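Local coordinates for protein predicted ATPase of the ABC class (Vibrio vulnificus, PDB 5D6A) that binds the ATP analogue AMP-PNP and probably hydrolyses ATP as an ATPase of the ABC class, at residues L254-G266 / G395-M409. Numbering follows the deposited sequence.
Sequences LGIPKGITLIVGG and GQLRDELEISTIIVM
Thr261 and Thr405 meet through their backbones, Thr261 N donating to Thr405 O at 2.8 Å. Thr261 O in turn accepts from Ile407 N, and Ile263 N donates to Ile407 O. Met409 N to Ile263 O is the longest of the set at 3.1 Å. Strands 260-264 and 404-408 run parallel, with 14° between their directions. At the start of the pair, Gly259 is held twice. Its N donates to Ser404 OG (2.8 Å, 155° at the hydrogen), and its O accepts Thr405 N from above the carbonyl plane. Ser404 OG lies beside its own backbone N (chi1 -61°), which turns it to the N-H of Gly259.

On one face of the sheet, the side chains of Ile263 and Ile406 cross at a slant, with CD1 of Ile263 3.8 Å from CG2 of Ile406. Ile406 CD1 also meets Ile256 CG2 tip to tip. On the other face, Leu262 lies alongside Ile407, and its CD1 touches the methyl of selenomethionine Met409. Arg398 CD reaches Gly259 CA at 3.6 Å. Ile260 CD1 sits over one guanidinium face.

These are neighbouring central strands, parallel to each other, in the mixed sheet of the P-loop ATPase core. Strand 260-264 leads into Gly265 of a probable Walker A loop, and Val408 touches the bound AMP-PNP. Helix 271-280 packs on Ile263 and Val408.

Asp399 OD1 takes Arg398 NE on its syn side, while Asp420 forms a salt bridge with Arg398 NH1 and accepts Ile260 N.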
ATOM      1  N   LEU A 254      12.004  -2.200  30.660  1.00 49.19           N
ATOM      2  CA  LEU A 254      11.233  -3.427  30.506  1.00 49.10           C
ATOM      3  C   LEU A 254      12.041  -4.485  29.779  1.00 48.90           C
ATOM      4  O   LEU A 254      12.517  -4.255  28.666  1.00 48.76           O
ATOM      5  CB  LEU A 254       9.961  -3.167  29.701  1.00 48.62           C
ATOM      6  CG  LEU A 254       9.171  -4.424  29.320  1.00 48.89           C
ATOM      7  CD1 LEU A 254       8.634  -5.109  30.567  1.00 50.36           C
ATOM      8  CD2 LEU A 254       8.041  -4.097  28.356  1.00 48.82           C
ATOM      9  N   GLY A 255      12.178  -5.648  30.403  1.00 48.54           N
ATOM     10  CA  GLY A 255      12.889  -6.760  29.805  1.00 47.67           C
ATOM     11  C   GLY A 255      11.888  -7.815  29.393  1.00 47.42           C
ATOM     12  O   GLY A 255      11.243  -8.419  30.244  1.00 49.21           O
ATOM     13  N   ILE A 256      11.738  -8.019  28.088  1.00 46.25           N
ATOM     14  CA  ILE A 256      10.817  -9.025  27.568  1.00 46.66           C
ATOM     15  C   ILE A 256      11.586 -10.331  27.404  1.00 47.44           C
ATOM     16  O   ILE A 256      12.368 -10.478  26.464  1.00 47.27           O
ATOM     17  CB  ILE A 256      10.190  -8.586  26.231  1.00 45.23           C
ATOM     18  CG1 ILE A 256       9.355  -7.320  26.451  1.00 45.52           C
ATOM     19  CG2 ILE A 256       9.316  -9.697  25.660  1.00 45.04           C
ATOM     20  CD1 ILE A 256       8.746  -6.744  25.192  1.00 44.98           C
ATOM     21  N   PRO A 257      11.359 -11.291  28.314  1.00 49.31           N
ATOM     22  CA  PRO A 257      12.100 -12.545  28.248  1.00 50.78           C
ATOM     23  C   PRO A 257      11.712 -13.427  27.071  1.00 50.06           C
ATOM     24  O   PRO A 257      10.714 -13.166  26.402  1.00 49.36           O
ATOM     25  CB  PRO A 257      11.735 -13.233  29.566  1.00 52.06           C
ATOM     26  CG  PRO A 257      10.371 -12.727  29.880  1.00 51.94           C
ATOM     27  CD  PRO A 257      10.306 -11.326  29.347  1.00 50.45           C
ATOM     28  N   LYS A 258      12.508 -14.464  26.829  1.00 51.08           N
ATOM     29  CA  LYS A 258      12.235 -15.407  25.753  1.00 50.90           C
ATOM     30  C   LYS A 258      10.918 -16.130  26.003  1.00 50.75           C
ATOM     31  O   LYS A 258      10.367 -16.083  27.103  1.00 52.86           O
ATOM     32  CB  LYS A 258      13.362 -16.432  25.630  1.00 53.51           C
ATOM     33  CG  LYS A 258      14.699 -15.862  25.189  1.00 54.54           C
ATOM     34  CD  LYS A 258      15.746 -16.963  25.147  1.00 57.20           C
ATOM     35  CE  LYS A 258      17.101 -16.453  24.688  1.00 57.82           C
ATOM     36  NZ  LYS A 258      18.133 -17.528  24.731  1.00 58.53           N
ATOM     37  N   GLY A 259      10.422 -16.802  24.973  1.00 48.85           N
ATOM     38  CA  GLY A 259       9.167 -17.527  25.067  1.00 49.05           C
ATOM     39  C   GLY A 259       8.019 -16.698  24.536  1.00 48.09           C
ATOM     40  O   GLY A 259       8.222 -15.765  23.764  1.00 46.95           O
ATOM     41  N   ILE A 260       6.809 -17.037  24.964  1.00 48.84           N
ATOM     42  CA  ILE A 260       5.608 -16.349  24.517  1.00 47.87           C
ATOM     43  C   ILE A 260       5.257 -15.197  25.452  1.00 47.67           C
ATOM     44  O   ILE A 260       5.173 -15.381  26.663  1.00 48.38           O
ATOM     45  CB  ILE A 260       4.417 -17.324  24.439  1.00 49.26           C
ATOM     46  CG1 ILE A 260       4.778 -18.520  23.546  1.00 49.00           C
ATOM     47  CG2 ILE A 260       3.172 -16.611  23.922  1.00 48.80           C
ATOM     48  CD1 ILE A 260       3.715 -19.596  23.491  1.00 50.60           C
ATOM     49  N   THR A 261       5.052 -14.016  24.877  1.00 46.46           N
ATOM     50  CA  THR A 261       4.695 -12.825  25.640  1.00 46.96           C
ATOM     51  C   THR A 261       3.456 -12.177  25.029  1.00 46.78           C
ATOM     52  O   THR A 261       3.428 -11.875  23.834  1.00 45.66           O
ATOM     53  CB  THR A 261       5.845 -11.801  25.656  1.00 46.28           C
ATOM     54  OG1 THR A 261       7.026 -12.412  26.190  1.00 47.41           O
ATOM     55  CG2 THR A 261       5.478 -10.584  26.503  1.00 46.90           C
ATOM     56  N   LEU A 262       2.430 -11.969  25.847  1.00 47.36           N
ATOM     57  CA  LEU A 262       1.196 -11.357  25.376  1.00 46.82           C
ATOM     58  C   LEU A 262       1.102  -9.905  25.810  1.00 46.73           C
ATOM     59  O   LEU A 262       1.548  -9.539  26.901  1.00 47.42           O
ATOM     60  CB  LEU A 262      -0.018 -12.118  25.906  1.00 48.58           C
ATOM     61  CG  LEU A 262      -0.106 -13.594  25.525  1.00 48.77           C
ATOM     62  CD1 LEU A 262      -1.372 -14.198  26.111  1.00 50.53           C
ATOM     63  CD2 LEU A 262      -0.071 -13.766  24.014  1.00 47.24           C
ATOM     64  N   ILE A 263       0.523  -9.088  24.938  1.00 46.28           N
ATOM     65  CA  ILE A 263       0.304  -7.672  25.201  1.00 46.83           C
ATOM     66  C   ILE A 263      -1.202  -7.450  25.104  1.00 47.93           C
ATOM     67  O   ILE A 263      -1.753  -7.339  24.011  1.00 49.16           O
ATOM     68  CB  ILE A 263       1.073  -6.783  24.206  1.00 45.63           C
ATOM     69  CG1 ILE A 263       2.580  -6.991  24.391  1.00 45.02           C
ATOM     70  CG2 ILE A 263       0.726  -5.313  24.412  1.00 46.42           C
ATOM     71  CD1 ILE A 263       3.442  -6.182  23.443  1.00 43.91           C
ATOM     72  N   VAL A 264      -1.858  -7.400  26.257  1.00 49.48           N
ATOM     73  CA  VAL A 264      -3.309  -7.252  26.311  1.00 51.40           C
ATOM     74  C   VAL A 264      -3.752  -5.864  26.766  1.00 53.18           C
ATOM     75  O   VAL A 264      -2.931  -4.973  26.988  1.00 52.29           O
ATOM     76  CB  VAL A 264      -3.923  -8.309  27.251  1.00 53.34           C
ATOM     77  CG1 VAL A 264      -3.570  -9.707  26.766  1.00 53.52           C
ATOM     78  CG2 VAL A 264      -3.458  -8.111  28.688  1.00 53.83           C
ATOM     79  N   GLY A 265      -5.064  -5.697  26.894  1.00 56.87           N
ATOM     80  CA  GLY A 265      -5.651  -4.437  27.324  1.00 59.14           C
ATOM     81  C   GLY A 265      -6.797  -4.040  26.419  1.00 60.84           C
ATOM     82  O   GLY A 265      -6.950  -4.581  25.323  1.00 60.24           O
ATOM     83  N   GLY A 266      -7.607  -3.094  26.884  1.00 64.66           N
ATOM     84  CA  GLY A 266      -8.740  -2.601  26.110  1.00 65.70           C
ATOM     85  C   GLY A 266      -8.276  -1.819  24.895  1.00 64.91           C
ATOM     86  O   GLY A 266      -7.074  -1.611  24.695  1.00 63.34           O
ATOM     87  N   GLY A 395       3.232 -22.940  21.181  1.00 59.16           N
ATOM     88  CA  GLY A 395       3.890 -23.517  22.347  1.00 59.56           C
ATOM     89  C   GLY A 395       5.054 -24.395  21.931  1.00 59.31           C
ATOM     90  O   GLY A 395       6.112 -24.383  22.559  1.00 59.25           O
ATOM     91  N   GLN A 396       4.852 -25.151  20.856  1.00 59.09           N
ATOM     92  CA  GLN A 396       5.880 -26.044  20.327  1.00 59.81           C
ATOM     93  C   GLN A 396       7.047 -25.260  19.720  1.00 57.11           C
ATOM     94  O   GLN A 396       8.197 -25.679  19.829  1.00 58.20           O
ATOM     95  CB  GLN A 396       5.266 -27.007  19.306  1.00 61.46           C
ATOM     96  CG  GLN A 396       4.242 -27.953  19.924  1.00 64.94           C
ATOM     97  CD  GLN A 396       3.519 -28.820  18.909  1.00 66.71           C
ATOM     98  OE1 GLN A 396       3.446 -28.491  17.727  1.00 66.58           O
ATOM     99  NE2 GLN A 396       2.956 -29.926  19.377  1.00 70.57           N
ATOM    100  N   LEU A 397       6.753 -24.121  19.095  1.00 53.89           N
ATOM    101  CA  LEU A 397       7.795 -23.277  18.510  1.00 51.43           C
ATOM    102  C   LEU A 397       8.799 -22.845  19.572  1.00 51.72           C
ATOM    103  O   LEU A 397       9.991 -22.717  19.306  1.00 52.71           O
ATOM    104  CB  LEU A 397       7.190 -22.028  17.864  1.00 49.54           C
ATOM    105  CG  LEU A 397       6.321 -22.179  16.614  1.00 49.38           C
ATOM    106  CD1 LEU A 397       5.701 -20.841  16.249  1.00 48.19           C
ATOM    107  CD2 LEU A 397       7.123 -22.720  15.440  1.00 49.18           C
ATOM    108  N   ARG A 398       8.295 -22.615  20.778  1.00 51.93           N
ATOM    109  CA  ARG A 398       9.115 -22.197  21.904  1.00 52.00           C
ATOM    110  C   ARG A 398       9.915 -23.346  22.496  1.00 54.54           C
ATOM    111  O   ARG A 398      11.129 -23.256  22.649  1.00 54.90           O
ATOM    112  CB  ARG A 398       8.206 -21.634  22.990  1.00 52.73           C
ATOM    113  CG  ARG A 398       8.894 -21.259  24.294  1.00 54.09           C
ATOM    114  CD  ARG A 398       7.840 -20.915  25.327  1.00 55.23           C
ATOM    115  NE  ARG A 398       7.013 -22.083  25.629  1.00 57.59           N
ATOM    116  CZ  ARG A 398       5.869 -22.050  26.307  1.00 58.73           C
ATOM    117  NH1 ARG A 398       5.378 -20.902  26.750  1.00 57.55           N
ATOM    118  NH2 ARG A 398       5.201 -23.176  26.525  1.00 61.49           N
ATOM    119  N   ASP A 399       9.215 -24.421  22.837  1.00 57.16           N
ATOM    120  CA  ASP A 399       9.829 -25.580  23.484  1.00 59.95           C
ATOM    121  C   ASP A 399      10.760 -26.397  22.592  1.00 60.83           C
ATOM    122  O   ASP A 399      11.737 -26.968  23.081  1.00 62.13           O
ATOM    123  CB  ASP A 399       8.736 -26.505  24.026  1.00 62.53           C
ATOM    124  CG  ASP A 399       7.818 -25.814  25.017  1.00 63.04           C
ATOM    125  OD1 ASP A 399       8.064 -24.638  25.360  1.00 61.40           O
ATOM    126  OD2 ASP A 399       6.842 -26.455  25.453  1.00 66.36           O
ATOM    127  N   GLU A 400      10.461 -26.450  21.297  1.00 60.15           N
ATOM    128  CA  GLU A 400      11.248 -27.257  20.360  1.00 60.82           C
ATOM    129  C   GLU A 400      12.273 -26.459  19.563  1.00 58.14           C
ATOM    130  O   GLU A 400      13.415 -26.892  19.407  1.00 57.91           O
ATOM    131  CB  GLU A 400      10.313 -27.982  19.391  1.00 62.26           C
ATOM    132  CG  GLU A 400       9.188 -28.742  20.081  1.00 66.28           C
ATOM    133  CD  GLU A 400       8.352 -29.583  19.127  1.00 68.47           C
ATOM    134  OE1 GLU A 400       8.762 -29.760  17.960  1.00 69.33           O
ATOM    135  OE2 GLU A 400       7.287 -30.086  19.553  1.00 69.99           O
ATOM    136  N   LEU A 401      11.865 -25.301  19.056  1.00 55.94           N
ATOM    137  CA  LEU A 401      12.746 -24.473  18.231  1.00 53.76           C
ATOM    138  C   LEU A 401      13.301 -23.252  18.961  1.00 52.79           C
ATOM    139  O   LEU A 401      14.093 -22.504  18.396  1.00 50.72           O
ATOM    140  CB  LEU A 401      11.998 -24.028  16.973  1.00 51.47           C
ATOM    141  CG  LEU A 401      11.377 -25.163  16.150  1.00 52.87           C
ATOM    142  CD1 LEU A 401      10.610 -24.606  14.960  1.00 51.30           C
ATOM    143  CD2 LEU A 401      12.439 -26.150  15.690  1.00 54.32           C
ATOM    144  N   GLU A 402      12.896 -23.058  20.213  1.00 55.13           N
ATOM    145  CA  GLU A 402      13.350 -21.913  21.005  1.00 55.55           C
ATOM    146  C   GLU A 402      13.053 -20.580  20.305  1.00 50.81           C
ATOM    147  O   GLU A 402      13.849 -19.642  20.363  1.00 49.51           O
ATOM    148  CB  GLU A 402      14.840 -22.048  21.356  1.00 59.07           C
ATOM    149  CG  GLU A 402      15.149 -23.285  22.192  1.00 65.30           C
ATOM    150  CD  GLU A 402      16.609 -23.392  22.605  1.00 70.09           C
ATOM    151  OE1 GLU A 402      17.423 -22.543  22.182  1.00 73.61           O
ATOM    152  OE2 GLU A 402      16.946 -24.332  23.357  1.00 72.70           O
ATOM    153  N   ILE A 403      11.895 -20.512  19.650  1.00 48.13           N
ATOM    154  CA  ILE A 403      11.460 -19.300  18.956  1.00 45.26           C
ATOM    155  C   ILE A 403      10.451 -18.541  19.811  1.00 43.75           C
ATOM    156  O   ILE A 403       9.387 -19.065  20.141  1.00 44.26           O
ATOM    157  CB  ILE A 403      10.825 -19.625  17.589  1.00 44.24           C
ATOM    158  CG1 ILE A 403      11.870 -20.261  16.664  1.00 44.46           C
ATOM    159  CG2 ILE A 403      10.255 -18.359  16.953  1.00 42.28           C
ATOM    160  CD1 ILE A 403      11.327 -20.685  15.315  1.00 44.17           C
ATOM    161  N   SER A 404      10.789 -17.306  20.166  1.00 42.01           N
ATOM    162  CA  SER A 404       9.908 -16.474  20.984  1.00 42.04           C
ATOM    163  C   SER A 404       8.835 -15.791  20.137  1.00 41.05           C
ATOM    164  O   SER A 404       8.991 -15.622  18.927  1.00 39.19           O
ATOM    165  CB  SER A 404      10.722 -15.434  21.745  1.00 41.68           C
ATOM    166  OG  SER A 404      11.657 -16.060  22.609  1.00 42.70           O
ATOM    167  N   THR A 405       7.740 -15.405  20.784  1.00 42.14           N
ATOM    168  CA  THR A 405       6.632 -14.756  20.096  1.00 41.86           C
ATOM    169  C   THR A 405       5.975 -13.712  20.986  1.00 42.21           C
ATOM    170  O   THR A 405       5.677 -13.974  22.152  1.00 44.29           O
ATOM    171  CB  THR A 405       5.561 -15.782  19.671  1.00 43.13           C
ATOM    172  OG1 THR A 405       6.151 -16.771  18.819  1.00 44.19           O
ATOM    173  CG2 THR A 405       4.422 -15.101  18.926  1.00 43.04           C
ATOM    174  N   ILE A 406       5.754 -12.527  20.426  1.00 40.78           N
ATOM    175  CA  ILE A 406       5.106 -11.439  21.142  1.00 41.25           C
ATOM    176  C   ILE A 406       3.818 -11.145  20.382  1.00 42.21           C
ATOM    177  O   ILE A 406       3.854 -10.894  19.174  1.00 40.22           O
ATOM    178  CB  ILE A 406       6.004 -10.192  21.215  1.00 39.90           C
ATOM    179  CG1 ILE A 406       7.397 -10.580  21.726  1.00 39.51           C
ATOM    180  CG2 ILE A 406       5.370  -9.136  22.109  1.00 40.77           C
ATOM    181  CD1 ILE A 406       8.374  -9.430  21.795  1.00 39.17           C
ATOM    182  N   ILE A 407       2.683 -11.185  21.081  1.00 44.45           N
ATOM    183  CA  ILE A 407       1.387 -10.993  20.429  1.00 45.95           C
ATOM    184  C   ILE A 407       0.484  -9.957  21.097  1.00 47.78           C
ATOM    185  O   ILE A 407       0.241 -10.015  22.302  1.00 48.93           O
ATOM    186  CB  ILE A 407       0.597 -12.322  20.387  1.00 47.17           C
ATOM    187  CG1 ILE A 407       1.497 -13.465  19.921  1.00 47.15           C
ATOM    188  CG2 ILE A 407      -0.630 -12.202  19.487  1.00 47.85           C
ATOM    189  CD1 ILE A 407       0.796 -14.802  19.844  1.00 48.41           C
ATOM    190  N   VAL A 408      -0.012  -9.016  20.296  1.00 48.40           N
ATOM    191  CA  VAL A 408      -0.961  -8.019  20.768  1.00 51.11           C
ATOM    192  C   VAL A 408      -2.323  -8.663  20.577  1.00 54.50           C
ATOM    193  O   VAL A 408      -2.681  -9.026  19.457  1.00 53.37           O
ATOM    194  CB  VAL A 408      -0.884  -6.709  19.961  1.00 50.65           C
ATOM    195  CG1 VAL A 408      -2.052  -5.796  20.300  1.00 52.65           C
ATOM    196  CG2 VAL A 408       0.441  -6.005  20.213  1.00 49.86           C
HETATM  197  N   MSE A 409      -3.080  -8.812  21.662  1.00 59.94           N
HETATM  198  CA  MSE A 409      -4.378  -9.480  21.594  1.00 64.64           C
HETATM  199  C   MSE A 409      -5.535  -8.572  21.915  1.00 68.08           C
HETATM  200  O   MSE A 409      -5.851  -7.674  21.135  1.00 69.43           O
HETATM  201  CB  MSE A 409      -4.322 -10.680  22.530  1.00 68.21           C
HETATM  202  CG  MSE A 409      -3.245 -11.666  22.096  1.00 69.65           C
HETATM  203 SE   MSE A 409      -4.035 -13.449  21.867  1.00 78.08          SE
HETATM  204  CE  MSE A 409      -4.738 -13.686  23.695  1.00 78.86           C
TER